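Local structure of dihydrodipicolinate synthase (Bacillus anthracis, 1XKY) at residues Asp79-Asn91 / Gly107-Asn119. The protein probably catalyses the condensation of pyruvate with aspartate semialdehyde in lysine biosynthesis, as dihydrodipicolinate synthases of the TIM-barrel fold do. Numbering follows the deposited sequence.
Sequences DKRVPVIAGTGSN and GVDAVMLVAPYYN
Ala-86 and Val-111 pair in parallel between strands 84-87 and 110-114, whose axes come within 4.2 Å at 35°. Ala-86 N donates to Ala-110 O, and Ala-86 O receives Met-112 N (2.8 Å). These neighbouring staves of the TIM barrel, joined through helix 93-105, illustrate the beta-alpha-beta unit. On one face Ile-85 lays CG2 against Met-112 CB; on the other Ala-86 CB meets Val-108 CG1, both residues packing against Ala-103. At the strand entrance Asp-109 ties the segments together. With CG beside its backbone N (chi1 -59°), the carboxylate spans two protein donors: OD1 takes Val-84 N on its anti lone pair (2.8 Å), OD2 offers its syn lone pair to Lys-80 NZ in a 2.6 Å salt bridge. A water shared with Val-82 O also donates to OD1. Together they should favour the ionised acid. Near Gly-89 direct bonds to Met-112 O are weak, and a water links Gly-89 O, Met-112 O and Val-114 N. The Asn-91 amide stacks on the Tyr-117 ring, planes 28° apart, with CB over the face; that ring also stacks on Tyr-118 of the second subunit. Asn-119 ND2 donates a hydrogen bond to Asn-91 O (2.9 Å), the acceptor lying close to the amide plane of Asn-119.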
ATOM      1  N   ASP A  79      18.563 -37.752 -11.852  1.00 19.61           N
ATOM      2  CA  ASP A  79      19.764 -38.512 -12.200  1.00 20.69           C
ATOM      3  C   ASP A  79      20.902 -37.558 -12.613  1.00 20.80           C
ATOM      4  O   ASP A  79      21.570 -37.767 -13.619  1.00 20.92           O
ATOM      5  CB  ASP A  79      19.418 -39.514 -13.320  1.00 20.99           C
ATOM      6  CG  ASP A  79      20.491 -40.570 -13.536  1.00 23.25           C
ATOM      7  OD1 ASP A  79      20.631 -41.020 -14.689  1.00 26.10           O
ATOM      8  OD2 ASP A  79      21.191 -40.947 -12.576  1.00 25.35           O
ATOM      9  N   LYS A  80      21.072 -36.496 -11.829  1.00 20.79           N
ATOM     10  CA  LYS A  80      22.138 -35.503 -12.002  1.00 20.90           C
ATOM     11  C   LYS A  80      22.117 -34.678 -13.305  1.00 20.47           C
ATOM     12  O   LYS A  80      23.092 -33.998 -13.613  1.00 20.85           O
ATOM     13  CB  LYS A  80      23.516 -36.164 -11.793  1.00 21.17           C
ATOM     14  CG  LYS A  80      23.762 -36.613 -10.357  1.00 21.63           C
ATOM     15  CD  LYS A  80      23.964 -35.424  -9.419  1.00 21.89           C
ATOM     16  CE  LYS A  80      24.068 -35.877  -7.971  1.00 22.50           C
ATOM     17  NZ  LYS A  80      24.012 -34.720  -7.035  1.00 22.61           N
ATOM     18  N   ARG A  81      21.016 -34.707 -14.051  1.00 19.97           N
ATOM     19  CA  ARG A  81      20.926 -33.944 -15.308  1.00 19.58           C
ATOM     20  C   ARG A  81      20.806 -32.439 -15.086  1.00 18.86           C
ATOM     21  O   ARG A  81      21.307 -31.649 -15.885  1.00 18.48           O
ATOM     22  CB  ARG A  81      19.738 -34.413 -16.140  1.00 19.48           C
ATOM     23  CG  ARG A  81      19.958 -35.748 -16.833  1.00 20.02           C
ATOM     24  CD  ARG A  81      18.686 -36.167 -17.557  1.00 20.09           C
ATOM     25  NE  ARG A  81      17.675 -36.643 -16.618  1.00 20.36           N
ATOM     26  CZ  ARG A  81      16.377 -36.761 -16.895  1.00 19.61           C
ATOM     27  NH1 ARG A  81      15.895 -36.421 -18.084  1.00 19.39           N
ATOM     28  NH2 ARG A  81      15.553 -37.217 -15.964  1.00 20.03           N
ATOM     29  N   VAL A  82      20.099 -32.058 -14.024  1.00 18.00           N
ATOM     30  CA  VAL A  82      20.001 -30.666 -13.596  1.00 17.66           C
ATOM     31  C   VAL A  82      20.043 -30.639 -12.069  1.00 17.45           C
ATOM     32  O   VAL A  82      19.722 -31.646 -11.426  1.00 17.28           O
ATOM     33  CB  VAL A  82      18.684 -29.985 -14.092  1.00 17.59           C
ATOM     34  CG1 VAL A  82      18.603 -30.001 -15.612  1.00 17.85           C
ATOM     35  CG2 VAL A  82      17.436 -30.633 -13.463  1.00 17.07           C
ATOM     36  N   PRO A  83      20.459 -29.505 -11.474  1.00 16.96           N
ATOM     37  CA  PRO A  83      20.416 -29.415 -10.013  1.00 16.80           C
ATOM     38  C   PRO A  83      19.008 -29.533  -9.416  1.00 16.43           C
ATOM     39  O   PRO A  83      18.050 -29.008  -9.977  1.00 15.74           O
ATOM     40  CB  PRO A  83      21.002 -28.026  -9.724  1.00 16.55           C
ATOM     41  CG  PRO A  83      21.759 -27.668 -10.928  1.00 16.94           C
ATOM     42  CD  PRO A  83      21.032 -28.291 -12.074  1.00 16.98           C
ATOM     43  N   VAL A  84      18.912 -30.226  -8.281  1.00 16.45           N
ATOM     44  CA  VAL A  84      17.667 -30.365  -7.519  1.00 16.46           C
ATOM     45  C   VAL A  84      17.777 -29.499  -6.266  1.00 16.39           C
ATOM     46  O   VAL A  84      18.652 -29.716  -5.436  1.00 16.02           O
ATOM     47  CB  VAL A  84      17.408 -31.836  -7.108  1.00 16.41           C
ATOM     48  CG1 VAL A  84      16.168 -31.946  -6.234  1.00 16.34           C
ATOM     49  CG2 VAL A  84      17.275 -32.709  -8.341  1.00 16.49           C
ATOM     50  N   ILE A  85      16.892 -28.508  -6.154  1.00 16.66           N
ATOM     51  CA  ILE A  85      16.867 -27.588  -5.017  1.00 16.46           C
ATOM     52  C   ILE A  85      15.634 -27.877  -4.171  1.00 16.35           C
ATOM     53  O   ILE A  85      14.510 -27.772  -4.663  1.00 16.71           O
ATOM     54  CB  ILE A  85      16.817 -26.110  -5.492  1.00 16.53           C
ATOM     55  CG1 ILE A  85      17.984 -25.798  -6.433  1.00 17.45           C
ATOM     56  CG2 ILE A  85      16.822 -25.166  -4.298  1.00 16.35           C
ATOM     57  CD1 ILE A  85      17.693 -24.685  -7.425  1.00 18.06           C
ATOM     58  N   ALA A  86      15.838 -28.233  -2.903  1.00 15.88           N
ATOM     59  CA  ALA A  86      14.739 -28.576  -1.995  1.00 15.58           C
ATOM     60  C   ALA A  86      14.294 -27.380  -1.146  1.00 15.51           C
ATOM     61  O   ALA A  86      15.119 -26.672  -0.582  1.00 14.91           O
ATOM     62  CB  ALA A  86      15.147 -29.718  -1.093  1.00 15.47           C
ATOM     63  N   GLY A  87      12.986 -27.184  -1.039  1.00 15.68           N
ATOM     64  CA  GLY A  87      12.431 -26.063  -0.284  1.00 15.95           C
ATOM     65  C   GLY A  87      12.335 -26.379   1.197  1.00 16.28           C
ATOM     66  O   GLY A  87      11.253 -26.678   1.704  1.00 16.37           O
ATOM     67  N   THR A  88      13.460 -26.281   1.900  1.00 16.00           N
ATOM     68  CA  THR A  88      13.543 -26.786   3.275  1.00 16.14           C
ATOM     69  C   THR A  88      13.278 -25.728   4.356  1.00 16.37           C
ATOM     70  O   THR A  88      13.019 -26.071   5.520  1.00 16.39           O
ATOM     71  CB  THR A  88      14.909 -27.440   3.540  1.00 15.74           C
ATOM     72  OG1 THR A  88      15.947 -26.476   3.354  1.00 16.41           O
ATOM     73  CG2 THR A  88      15.136 -28.622   2.619  1.00 15.71           C
ATOM     74  N   GLY A  89      13.329 -24.453   3.971  1.00 16.10           N
ATOM     75  CA  GLY A  89      13.136 -23.358   4.914  1.00 16.12           C
ATOM     76  C   GLY A  89      11.684 -23.102   5.278  1.00 15.75           C
ATOM     77  O   GLY A  89      10.821 -23.023   4.405  1.00 16.31           O
ATOM     78  N   SER A  90      11.419 -22.996   6.579  1.00 15.43           N
ATOM     79  CA  SER A  90      10.117 -22.569   7.088  1.00 15.32           C
ATOM     80  C   SER A  90      10.315 -21.314   7.954  1.00 15.02           C
ATOM     81  O   SER A  90      11.367 -20.671   7.897  1.00 15.66           O
ATOM     82  CB  SER A  90       9.436 -23.714   7.859  1.00 15.12           C
ATOM     83  OG  SER A  90      10.151 -24.093   9.024  1.00 14.78           O
ATOM     84  N   ASN A  91       9.300 -20.966   8.738  1.00 14.77           N
ATOM     85  CA  ASN A  91       9.378 -19.858   9.689  1.00 14.72           C
ATOM     86  C   ASN A  91       9.840 -20.274  11.097  1.00 14.79           C
ATOM     87  O   ASN A  91       9.752 -19.488  12.051  1.00 14.63           O
ATOM     88  CB  ASN A  91       8.039 -19.100   9.737  1.00 14.41           C
ATOM     89  CG  ASN A  91       6.890 -19.924  10.313  1.00 14.30           C
ATOM     90  OD1 ASN A  91       5.781 -19.401  10.487  1.00 17.43           O
ATOM     91  ND2 ASN A  91       7.135 -21.197  10.617  1.00 11.91           N
ATOM     92  N   GLY A 107      20.326 -36.545  -0.980  1.00 19.14           N
ATOM     93  CA  GLY A 107      21.125 -36.221  -2.160  1.00 18.75           C
ATOM     94  C   GLY A 107      20.698 -35.052  -3.028  1.00 18.20           C
ATOM     95  O   GLY A 107      21.085 -34.978  -4.202  1.00 18.09           O
ATOM     96  N   VAL A 108      19.916 -34.124  -2.476  1.00 17.57           N
ATOM     97  CA  VAL A 108      19.585 -32.906  -3.227  1.00 17.14           C
ATOM     98  C   VAL A 108      20.877 -32.093  -3.416  1.00 17.01           C
ATOM     99  O   VAL A 108      21.877 -32.322  -2.733  1.00 16.84           O
ATOM    100  CB  VAL A 108      18.488 -32.042  -2.543  1.00 17.31           C
ATOM    101  CG1 VAL A 108      17.222 -32.855  -2.312  1.00 16.60           C
ATOM    102  CG2 VAL A 108      18.991 -31.413  -1.232  1.00 16.91           C
ATOM    103  N   ASP A 109      20.859 -31.152  -4.351  1.00 16.79           N
ATOM    104  CA  ASP A 109      22.060 -30.397  -4.699  1.00 16.64           C
ATOM    105  C   ASP A 109      22.166 -29.047  -3.992  1.00 16.46           C
ATOM    106  O   ASP A 109      23.251 -28.466  -3.914  1.00 16.00           O
ATOM    107  CB  ASP A 109      22.109 -30.211  -6.212  1.00 16.82           C
ATOM    108  CG  ASP A 109      22.127 -31.535  -6.945  1.00 17.84           C
ATOM    109  OD1 ASP A 109      21.100 -31.892  -7.558  1.00 17.23           O
ATOM    110  OD2 ASP A 109      23.162 -32.239  -6.867  1.00 19.96           O
ATOM    111  N   ALA A 110      21.035 -28.557  -3.495  1.00 15.89           N
ATOM    112  CA  ALA A 110      20.956 -27.271  -2.836  1.00 15.55           C
ATOM    113  C   ALA A 110      19.643 -27.184  -2.088  1.00 15.70           C
ATOM    114  O   ALA A 110      18.751 -28.030  -2.268  1.00 15.35           O
ATOM    115  CB  ALA A 110      21.036 -26.147  -3.865  1.00 15.21           C
ATOM    116  N   VAL A 111      19.508 -26.148  -1.261  1.00 15.60           N
ATOM    117  CA  VAL A 111      18.245 -25.891  -0.589  1.00 15.68           C
ATOM    118  C   VAL A 111      17.793 -24.446  -0.805  1.00 15.77           C
ATOM    119  O   VAL A 111      18.620 -23.547  -0.972  1.00 15.38           O
ATOM    120  CB  VAL A 111      18.299 -26.245   0.925  1.00 15.71           C
ATOM    121  CG1 VAL A 111      18.550 -27.728   1.116  1.00 15.77           C
ATOM    122  CG2 VAL A 111      19.349 -25.413   1.654  1.00 16.18           C
ATOM    123  N   MET A 112      16.471 -24.260  -0.828  1.00 15.79           N
ATOM    124  CA  MET A 112      15.840 -22.948  -0.908  1.00 16.29           C
ATOM    125  C   MET A 112      15.315 -22.590   0.476  1.00 15.55           C
ATOM    126  O   MET A 112      14.590 -23.383   1.087  1.00 14.61           O
ATOM    127  CB  MET A 112      14.676 -22.976  -1.908  1.00 16.67           C
ATOM    128  CG  MET A 112      13.956 -21.642  -2.116  1.00 18.54           C
ATOM    129  SD  MET A 112      14.784 -20.579  -3.310  1.00 21.67           S
ATOM    130  CE  MET A 112      14.113 -21.187  -4.851  1.00 21.38           C
ATOM    131  N   LEU A 113      15.670 -21.394   0.950  1.00 15.01           N
ATOM    132  CA  LEU A 113      15.248 -20.898   2.263  1.00 14.70           C
ATOM    133  C   LEU A 113      14.449 -19.595   2.123  1.00 14.84           C
ATOM    134  O   LEU A 113      15.002 -18.544   1.791  1.00 14.93           O
ATOM    135  CB  LEU A 113      16.482 -20.666   3.150  1.00 14.85           C
ATOM    136  CG  LEU A 113      17.433 -21.858   3.356  1.00 15.12           C
ATOM    137  CD1 LEU A 113      18.574 -21.461   4.284  1.00 15.89           C
ATOM    138  CD2 LEU A 113      16.711 -23.073   3.920  1.00 15.20           C
ATOM    139  N   VAL A 114      13.147 -19.680   2.387  1.00 14.78           N
ATOM    140  CA  VAL A 114      12.248 -18.541   2.295  1.00 15.18           C
ATOM    141  C   VAL A 114      12.355 -17.618   3.519  1.00 14.87           C
ATOM    142  O   VAL A 114      12.626 -18.072   4.624  1.00 14.42           O
ATOM    143  CB  VAL A 114      10.771 -19.031   2.090  1.00 15.23           C
ATOM    144  CG1 VAL A 114      10.190 -19.612   3.384  1.00 15.27           C
ATOM    145  CG2 VAL A 114       9.901 -17.918   1.532  1.00 16.87           C
ATOM    146  N   ALA A 115      12.166 -16.315   3.306  1.00 15.19           N
ATOM    147  CA  ALA A 115      11.947 -15.389   4.418  1.00 15.01           C
ATOM    148  C   ALA A 115      10.798 -15.920   5.284  1.00 15.05           C
ATOM    149  O   ALA A 115       9.706 -16.174   4.767  1.00 15.18           O
ATOM    150  CB  ALA A 115      11.610 -13.991   3.886  1.00 15.42           C
ATOM    151  N   PRO A 116      11.042 -16.136   6.592  1.00 15.19           N
ATOM    152  CA  PRO A 116       9.963 -16.585   7.470  1.00 15.19           C
ATOM    153  C   PRO A 116       8.687 -15.766   7.321  1.00 15.07           C
ATOM    154  O   PRO A 116       8.709 -14.530   7.407  1.00 14.86           O
ATOM    155  CB  PRO A 116      10.557 -16.415   8.869  1.00 15.33           C
ATOM    156  CG  PRO A 116      11.991 -16.678   8.669  1.00 15.31           C
ATOM    157  CD  PRO A 116      12.306 -16.016   7.331  1.00 15.64           C
ATOM    158  N   TYR A 117       7.598 -16.491   7.097  1.00 14.70           N
ATOM    159  CA  TYR A 117       6.252 -15.949   6.977  1.00 15.09           C
ATOM    160  C   TYR A 117       5.559 -15.983   8.334  1.00 15.42           C
ATOM    161  O   TYR A 117       5.972 -16.710   9.232  1.00 15.70           O
ATOM    162  CB  TYR A 117       5.435 -16.803   5.988  1.00 14.95           C
ATOM    163  CG  TYR A 117       5.689 -18.284   6.171  1.00 14.25           C
ATOM    164  CD1 TYR A 117       6.665 -18.938   5.427  1.00 14.26           C
ATOM    165  CD2 TYR A 117       4.984 -19.021   7.123  1.00 15.23           C
ATOM    166  CE1 TYR A 117       6.926 -20.283   5.617  1.00 14.98           C
ATOM    167  CE2 TYR A 117       5.237 -20.373   7.317  1.00 14.94           C
ATOM    168  CZ  TYR A 117       6.210 -20.993   6.555  1.00 15.11           C
ATOM    169  OH  TYR A 117       6.468 -22.325   6.738  1.00 15.85           O
ATOM    170  N   TYR A 118       4.494 -15.196   8.459  1.00 15.93           N
ATOM    171  CA  TYR A 118       3.605 -15.205   9.628  1.00 16.49           C
ATOM    172  C   TYR A 118       4.177 -14.536  10.889  1.00 16.20           C
ATOM    173  O   TYR A 118       3.510 -13.677  11.460  1.00 16.53           O
ATOM    174  CB  TYR A 118       3.089 -16.630   9.929  1.00 16.77           C
ATOM    175  CG  TYR A 118       1.958 -16.695  10.936  1.00 17.86           C
ATOM    176  CD1 TYR A 118       0.785 -15.945  10.759  1.00 18.97           C
ATOM    177  CD2 TYR A 118       2.047 -17.521  12.054  1.00 19.26           C
ATOM    178  CE1 TYR A 118      -0.256 -16.008  11.688  1.00 19.96           C
ATOM    179  CE2 TYR A 118       1.016 -17.594  12.986  1.00 20.10           C
ATOM    180  CZ  TYR A 118      -0.131 -16.831  12.802  1.00 20.55           C
ATOM    181  OH  TYR A 118      -1.149 -16.916  13.720  1.00 20.89           O
ATOM    182  N   ASN A 119       5.380 -14.909  11.333  1.00 16.05           N
ATOM    183  CA  ASN A 119       5.933 -14.328  12.575  1.00 16.13           C
ATOM    184  C   ASN A 119       6.713 -13.011  12.409  1.00 16.51           C
ATOM    185  O   ASN A 119       7.163 -12.437  13.404  1.00 16.49           O
ATOM    186  CB  ASN A 119       6.741 -15.356  13.407  1.00 16.07           C
ATOM    187  CG  ASN A 119       7.768 -16.132  12.596  1.00 15.88           C
ATOM    188  OD1 ASN A 119       8.117 -15.758  11.479  1.00 15.60           O
ATOM    189  ND2 ASN A 119       8.267 -17.226  13.176  1.00 15.78           N
TER
HETATM  190  O   HOH W   1      21.294 -33.041  -9.995  1.00 24.67           O
HETATM  191  O   HOH W   2      12.023 -22.339   2.034  1.00 17.01           O
HETATM  192  O   HOH W   3      13.333 -20.306   5.878  1.00 12.46           O